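Local coordinates for nitrate transport protein (Parabacteroides distasonis, PDB 3HN0) that probably serves as the substrate-binding component of an ABC transporter, perhaps one that takes up nitrate or a related small solute, at residues D109-R113 with P124-A128. Numbering follows the deposited sequence.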
loop_
_atom_site.group_PDB
_atom_site.type_symbol
_atom_site.label_atom_id
_atom_site.label_comp_id
_atom_site.label_asym_id
_atom_site.label_seq_id
_atom_site.Cartn_x
_atom_site.Cartn_y
_atom_site.Cartn_z
ATOM N N ASP A 109 2.576 -5.942 18.658
ATOM C CA ASP A 109 2.823 -7.359 18.861
ATOM C C ASP A 109 2.155 -8.249 17.779
ATOM O O ASP A 109 2.794 -9.065 17.101
ATOM C CB ASP A 109 2.269 -7.723 20.253
ATOM C CG ASP A 109 2.495 -9.159 20.630
ATOM O OD1 ASP A 109 3.332 -9.819 19.977
ATOM O OD2 ASP A 109 1.843 -9.617 21.607
ATOM N N ILE A 110 0.859 -8.050 17.591
ATOM C CA ILE A 110 0.099 -8.817 16.604
ATOM C C ILE A 110 0.656 -8.672 15.186
ATOM O O ILE A 110 0.843 -9.666 14.480
ATOM C CB ILE A 110 -1.396 -8.498 16.649
ATOM C CG1 ILE A 110 -1.994 -8.927 17.988
ATOM C CG2 ILE A 110 -2.117 -9.223 15.460
ATOM C CD1 ILE A 110 -3.206 -8.106 18.462
ATOM N N LEU A 111 0.970 -7.438 14.793
ATOM C CA LEU A 111 1.525 -7.181 13.472
ATOM C C LEU A 111 2.913 -7.781 13.282
ATOM O O LEU A 111 3.282 -8.180 12.161
ATOM C CB LEU A 111 1.515 -5.681 13.136
ATOM C CG LEU A 111 0.073 -5.113 12.937
ATOM C CD1 LEU A 111 0.126 -3.673 12.413
ATOM C CD2 LEU A 111 -0.786 -5.988 12.032
ATOM N N THR A 112 3.696 -7.829 14.341
ATOM C CA THR A 112 5.009 -8.448 14.264
ATOM C C THR A 112 4.803 -9.948 14.064
ATOM O O THR A 112 5.428 -10.544 13.206
ATOM C CB THR A 112 5.833 -8.158 15.549
ATOM O OG1 THR A 112 6.018 -6.729 15.652
ATOM C CG2 THR A 112 7.195 -8.824 15.501
ATOM N N ARG A 113 3.890 -10.535 14.825
ATOM C CA ARG A 113 3.619 -11.965 14.655
ATOM C C ARG A 113 3.110 -12.257 13.242
ATOM O O ARG A 113 3.518 -13.223 12.615
ATOM C CB ARG A 113 2.639 -12.448 15.724
ATOM C CG ARG A 113 3.303 -12.595 17.101
ATOM C CD ARG A 113 2.368 -13.301 18.059
ATOM N NE ARG A 113 1.600 -12.365 18.864
ATOM C CZ ARG A 113 0.360 -12.560 19.301
ATOM N NH1 ARG A 113 -0.323 -13.650 18.964
ATOM N NH2 ARG A 113 -0.209 -11.632 20.067
ATOM N N PRO A 124 12.540 -15.780 18.062
ATOM C CA PRO A 124 11.941 -15.830 19.397
ATOM C C PRO A 124 11.521 -14.433 19.835
ATOM O O PRO A 124 12.318 -13.506 19.746
ATOM C CB PRO A 124 13.080 -16.336 20.285
ATOM C CG PRO A 124 14.255 -16.620 19.360
ATOM C CD PRO A 124 14.009 -15.873 18.111
ATOM N N LEU A 125 10.279 -14.289 20.282
ATOM C CA LEU A 125 9.767 -12.989 20.730
ATOM C C LEU A 125 10.082 -12.766 22.204
ATOM O O LEU A 125 9.928 -13.654 23.012
ATOM C CB LEU A 125 8.277 -12.877 20.452
ATOM C CG LEU A 125 7.936 -13.005 18.963
ATOM C CD1 LEU A 125 6.413 -13.051 18.750
ATOM C CD2 LEU A 125 8.568 -11.862 18.164
ATOM N N ASN A 126 10.580 -11.593 22.548
ATOM C CA ASN A 126 10.849 -11.273 23.919
ATOM C C ASN A 126 10.079 -10.036 24.328
ATOM O O ASN A 126 10.226 -8.975 23.732
ATOM C CB ASN A 126 12.342 -11.083 24.107
ATOM C CG ASN A 126 12.748 -11.014 25.571
ATOM O OD1 ASN A 126 12.084 -10.365 26.404
ATOM N ND2 ASN A 126 13.859 -11.672 25.890
ATOM N N TYR A 127 9.259 -10.198 25.367
ATOM C CA TYR A 127 8.346 -9.174 25.832
ATOM C C TYR A 127 8.838 -8.560 27.150
ATOM O O TYR A 127 8.075 -7.925 27.879
ATOM C CB TYR A 127 6.948 -9.780 26.005
ATOM C CG TYR A 127 6.308 -10.287 24.734
ATOM C CD1 TYR A 127 5.912 -9.400 23.726
ATOM C CD2 TYR A 127 6.104 -11.658 24.522
ATOM C CE1 TYR A 127 5.320 -9.874 22.530
ATOM C CE2 TYR A 127 5.514 -12.129 23.369
ATOM C CZ TYR A 127 5.124 -11.232 22.365
ATOM O OH TYR A 127 4.508 -11.749 21.256
ATOM N N ALA A 128 10.131 -8.675 27.395
ATOM C CA ALA A 128 10.768 -8.101 28.584
ATOM C C ALA A 128 10.521 -6.597 28.713
ATOM O O ALA A 128 10.425 -6.091 29.821
ATOM C CB ALA A 128 12.276 -8.418 28.591
#
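Asp109 OD1 takes hydrogen bonds on opposite faces of its carboxylate, from Tyr127 OH across the contact and from Arg113 NE one helical turn on. These residues belong to a beta-alpha-beta unit, in which helix 107-119 connects the parallel strands 99-100 and 125-126; Tyr127 lies just past the second strand. The phenol bond is short, 2.6 Å from Tyr127 OH to Asp109 OD1. It reaches the oxygen on its syn side, 24° out of the carboxylate plane. The carboxylate and ring planes are 68° apart. Asp109 OD1 lies at the ring edge, 3.2 Å from Tyr127 CE1. The bond from Arg113 NE to Asp109 OD1 is longer, 3.3 Å. It is nearly straight (167° at the hydrogen), and Arg113 NH2 adds a weak bond to OD2 that completes a salt bridge. OD2 also accepts from the backbone N of Gly105, so both carboxylate oxygens are engaged and the group's rotation is probably restrained. An alanine in place of Asp109 would remove the carboxylate and is likely to leave the Tyr127 hydroxyl and the Arg113 guanidinium without their shared acceptor. Apolar contacts continue the interface beside this polar group: Thr112 CG2 approaches Leu125 CD2 at 4.3 Å, and both residues also touch Leu99 of the first strand. Arg113 contributes its aliphatic part as well: the chain bends about its CG-CD bond, which turns NE back toward the Asp109 carboxylate while CG stays against Leu125. Its side chain crosses that of Leu125 at about a right angle, bringing Arg113 CG to 3.5 Å from Leu125 CD1.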